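Local coordinates for lipopolysaccharide core heptose(I) kinase WaaP (Pseudomonas aeruginosa, PDB 6DFL), which phosphorylates the first heptose of the lipopolysaccharide inner core with ATP and also autophosphorylates on tyrosine, at residues Gly15-Pro18 with Phe19-Val22; Arg76-Trp79 with Gln80-Arg84. All coordinates share one frame; numbering follows the deposited sequence.

Contact 1 (Gly15-Pro18 with Phe19-Val22)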
# COMPACT_ATOMS: atom_id res chain seq x y z
N GLY A 15 36.29 -9.60 15.95
CA GLY A 15 36.64 -10.70 16.83
C GLY A 15 35.67 -10.83 17.99
O GLY A 15 36.08 -11.08 19.12
N ARG A 16 34.39 -10.64 17.70
CA ARG A 16 33.36 -10.63 18.74
C ARG A 16 32.27 -11.62 18.38
O ARG A 16 31.96 -11.81 17.20
CB ARG A 16 32.76 -9.23 18.90
CG ARG A 16 33.78 -8.13 19.18
CD ARG A 16 33.08 -6.89 19.71
NE ARG A 16 32.13 -7.26 20.76
CZ ARG A 16 31.36 -6.40 21.43
NH1 ARG A 16 30.52 -6.86 22.35
NH2 ARG A 16 31.42 -5.10 21.17
N ASP A 17 31.72 -12.27 19.40
CA ASP A 17 30.51 -13.05 19.18
C ASP A 17 29.38 -12.09 18.89
O ASP A 17 28.95 -11.36 19.79
CB ASP A 17 30.18 -13.92 20.39
CG ASP A 17 28.90 -14.74 20.20
OD1 ASP A 17 28.01 -14.34 19.42
OD2 ASP A 17 28.78 -15.80 20.85
N PRO A 18 28.85 -12.05 17.66
CA PRO A 18 27.81 -11.06 17.34
C PRO A 18 26.55 -11.22 18.17
O PRO A 18 25.89 -10.22 18.46
CB PRO A 18 27.55 -11.30 15.84
CG PRO A 18 28.77 -12.07 15.36
CD PRO A 18 29.15 -12.93 16.51
N PHE A 19 26.21 -12.44 18.57
CA PHE A 19 25.01 -12.63 19.39
C PHE A 19 25.16 -11.97 20.75
O PHE A 19 24.17 -11.53 21.35
CB PHE A 19 24.72 -14.12 19.55
CG PHE A 19 24.27 -14.77 18.30
CD1 PHE A 19 25.18 -15.11 17.32
CD2 PHE A 19 22.93 -15.01 18.08
CE1 PHE A 19 24.76 -15.71 16.14
CE2 PHE A 19 22.50 -15.61 16.89
CZ PHE A 19 23.42 -15.95 15.93
N GLU A 20 26.40 -11.90 21.26
CA GLU A 20 26.67 -11.07 22.43
C GLU A 20 26.56 -9.59 22.07
O GLU A 20 25.92 -8.82 22.78
CB GLU A 20 28.05 -11.39 22.99
CG GLU A 20 28.23 -12.84 23.41
CD GLU A 20 29.67 -13.17 23.78
OE1 GLU A 20 30.58 -12.45 23.29
OE2 GLU A 20 29.90 -14.13 24.55
N ALA A 21 27.15 -9.19 20.94
CA ALA A 21 27.23 -7.77 20.61
C ALA A 21 25.85 -7.15 20.38
O ALA A 21 25.65 -5.97 20.72
CB ALA A 21 28.12 -7.56 19.39
N VAL A 22 24.90 -7.87 19.79
CA VAL A 22 23.58 -7.26 19.60
C VAL A 22 22.95 -6.97 20.94
O VAL A 22 22.29 -5.94 21.11
CB VAL A 22 22.62 -8.11 18.76
CG1 VAL A 22 22.59 -7.58 17.35
CG2 VAL A 22 22.92 -9.59 18.84
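Asp17 folds its carboxylate over the start of helix 18-24 and overlaps the side chain of Glu20 as well as the first backbone NH groups of the helix. With CG anti to the backbone N (chi1 179°), Asp17 OD1 is carried to 2.8 Å from Phe19 N, a weak, bent bond. A second weak bond, from Glu20 N to Asp17 OD1, is long at 3.5 Å. Asp17 OD1 also lies in the plane of the Phe19 ring, at its edge, 3.6 Å from Phe19 CD1.

The Glu20 side chain turns back toward the cap, its OE1 3.3 Å from Asp17 CB. The two carboxylates are stacked, their planes 22° apart, with Asp17 OD2 and Glu20 OE2 separated by 4.2 Å. This proximity of like charges is probably eased by Arg101, which forms a salt bridge with Asp17 OD2. Across the first turn, Arg16 lays one face of its guanidinium over the methyl of Ala21, Arg16 NH1 lying 3.9 Å from Ala21 CB; the bend at chi3 brings the group there.

Regular helix bonding starts with Ala21 N to Asp17 O and continues with the straighter Val22 N to Pro18 O bond of 2.9 Å. Pro18, at the first helical position, rests on Leu3 and Leu5 of strand 2-5, while Phe19 meets Phe111 edge-to-face and Val22 packs on Phe111 and Val113. An aspartate N-cap followed by proline is a classic helix start, used here to seat a short helix against the five-stranded sheet of the kinase fold.

Contact 2 (Arg76-Trp79 with Gln80-Arg84)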
# COMPACT_ATOMS: atom_id res chain seq x y z
N ARG A 76 13.95 -14.63 11.37
CA ARG A 76 14.02 -15.20 10.03
C ARG A 76 12.94 -14.62 9.13
O ARG A 76 13.20 -14.30 7.97
CB ARG A 76 13.91 -16.71 10.12
CG ARG A 76 13.97 -17.44 8.82
CD ARG A 76 13.77 -18.91 9.08
NE ARG A 76 14.84 -19.47 9.90
CZ ARG A 76 14.91 -20.75 10.25
NH1 ARG A 76 13.97 -21.59 9.84
NH2 ARG A 76 15.92 -21.19 10.99
N GLN A 77 11.72 -14.45 9.67
CA GLN A 77 10.61 -13.97 8.86
C GLN A 77 10.95 -12.64 8.19
O GLN A 77 10.89 -12.51 6.96
CB GLN A 77 9.35 -13.82 9.71
CG GLN A 77 8.55 -15.08 9.82
CD GLN A 77 9.20 -16.09 10.73
OE1 GLN A 77 9.80 -15.74 11.76
NE2 GLN A 77 9.09 -17.35 10.36
N GLU A 78 11.29 -11.63 9.00
CA GLU A 78 11.72 -10.35 8.47
C GLU A 78 12.87 -10.50 7.48
O GLU A 78 12.88 -9.87 6.42
CB GLU A 78 12.12 -9.43 9.62
CG GLU A 78 12.12 -7.96 9.29
CD GLU A 78 12.39 -7.11 10.52
OE1 GLU A 78 12.38 -7.66 11.64
OE2 GLU A 78 12.63 -5.89 10.36
N TRP A 79 13.86 -11.34 7.81
CA TRP A 79 15.08 -11.36 7.00
C TRP A 79 14.81 -11.87 5.59
O TRP A 79 15.36 -11.33 4.63
CB TRP A 79 16.15 -12.21 7.67
CG TRP A 79 17.28 -12.61 6.75
CD1 TRP A 79 17.45 -13.80 6.12
CD2 TRP A 79 18.42 -11.80 6.37
NE1 TRP A 79 18.62 -13.79 5.38
CE2 TRP A 79 19.23 -12.58 5.52
CE3 TRP A 79 18.83 -10.49 6.67
CZ2 TRP A 79 20.41 -12.10 4.96
CZ3 TRP A 79 20.01 -10.02 6.11
CH2 TRP A 79 20.78 -10.83 5.27
N GLN A 80 13.97 -12.91 5.46
CA GLN A 80 13.69 -13.49 4.15
C GLN A 80 12.72 -12.61 3.37
O GLN A 80 12.80 -12.55 2.13
CB GLN A 80 13.14 -14.91 4.32
CG GLN A 80 14.18 -15.98 4.58
CD GLN A 80 13.56 -17.32 4.97
OE1 GLN A 80 12.33 -17.46 4.99
NE2 GLN A 80 14.40 -18.30 5.29
N ALA A 81 11.79 -11.93 4.05
CA ALA A 81 10.95 -10.97 3.34
C ALA A 81 11.79 -9.83 2.79
O ALA A 81 11.67 -9.47 1.61
CB ALA A 81 9.86 -10.42 4.25
N ILE A 82 12.64 -9.25 3.63
CA ILE A 82 13.50 -8.17 3.17
C ILE A 82 14.35 -8.63 2.00
O ILE A 82 14.54 -7.91 1.02
CB ILE A 82 14.37 -7.66 4.33
CG1 ILE A 82 13.49 -6.97 5.37
CG2 ILE A 82 15.48 -6.75 3.80
CD1 ILE A 82 14.30 -6.38 6.47
N ARG A 83 14.86 -9.86 2.07
CA ARG A 83 15.73 -10.32 1.00
C ARG A 83 14.95 -10.56 -0.28
O ARG A 83 15.41 -10.19 -1.37
CB ARG A 83 16.48 -11.57 1.45
CG ARG A 83 17.55 -11.25 2.50
CD ARG A 83 18.95 -11.26 1.93
NE ARG A 83 19.48 -12.62 2.00
CZ ARG A 83 20.75 -12.96 1.79
NH1 ARG A 83 21.64 -12.02 1.48
NH2 ARG A 83 21.12 -14.23 1.88
N ARG A 84 13.75 -11.15 -0.19
CA ARG A 84 12.96 -11.34 -1.39
C ARG A 84 12.51 -10.00 -1.96
O ARG A 84 12.54 -9.82 -3.18
CB ARG A 84 11.74 -12.23 -1.13
CG ARG A 84 10.83 -12.38 -2.36
CD ARG A 84 11.30 -13.52 -3.34
NE ARG A 84 10.93 -14.84 -2.80
CZ ARG A 84 11.83 -15.71 -2.34
NH1 ARG A 84 13.12 -15.40 -2.42
NH2 ARG A 84 11.45 -16.89 -1.80
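Trp79 and Arg83, one helical turn apart, form the aromatic part of the contact. Arg83 CG stands over the six-membered ring of Trp79, 3.9 Å from its centroid, in a CH-pi contact. Beyond CG, Arg83 bends at chi2 and chi3, bringing its NE within 3.1 Å of Trp79 CZ2. The guanidinium plane is inclined by 34° to the indole and presents one face to CZ2. The Trp79 ring also stacks with Tyr98.

Two further pairs pack by van der Waals contact, the members of each running alongside one another in the same direction from the helix. Arg76 CG approaches Gln80 NE2 at 3.7 Å, and Glu78 CG meets Ile82 CD1 at 3.9 Å. The charged ends of Arg76 and Glu78 reach partners on the sheet: Arg76 NH2 forms a salt bridge with Glu100, and Glu78 OE2 one with Lys51.

Backbone hydrogen bonds follow the i to i+4 pattern, with Gln80 N to Arg76 O at 3.0 Å, Ile82 N to Glu78 O at 2.9 Å and Arg83 N to Trp79 O at 3.0 Å.

The chemistry thus differs round the helix: on one flank the indole is covered by the Arg83 methylenes together with the start of its guanidinium, and on another a buried glutamate is paired with lysine, consistent with the lysine-glutamate pair linking strand and helix C in protein kinases.

Contact 1 precedes contact 2 along the chain: the first lies at the start of helix 18-24, the second on the first nine residues of helix 76-87. Their centres are 21 Å apart and their nearest atoms about 10 Å. Both helices pack on strand 109-115 of the antiparallel five-stranded sheet, contact 1 at Phe111 and Val113, contact 2 at Ile112 and Thr114; because these residues alternate, the helices probably lie on opposite faces. The centre of contact 1 is about 28 Å, and that of contact 2 about 11 Å, from the chain's centre. Gln77's side chain is about 9 Å from that of Asp163, the probable active-site residue, while contact 1 lies away from the known sites.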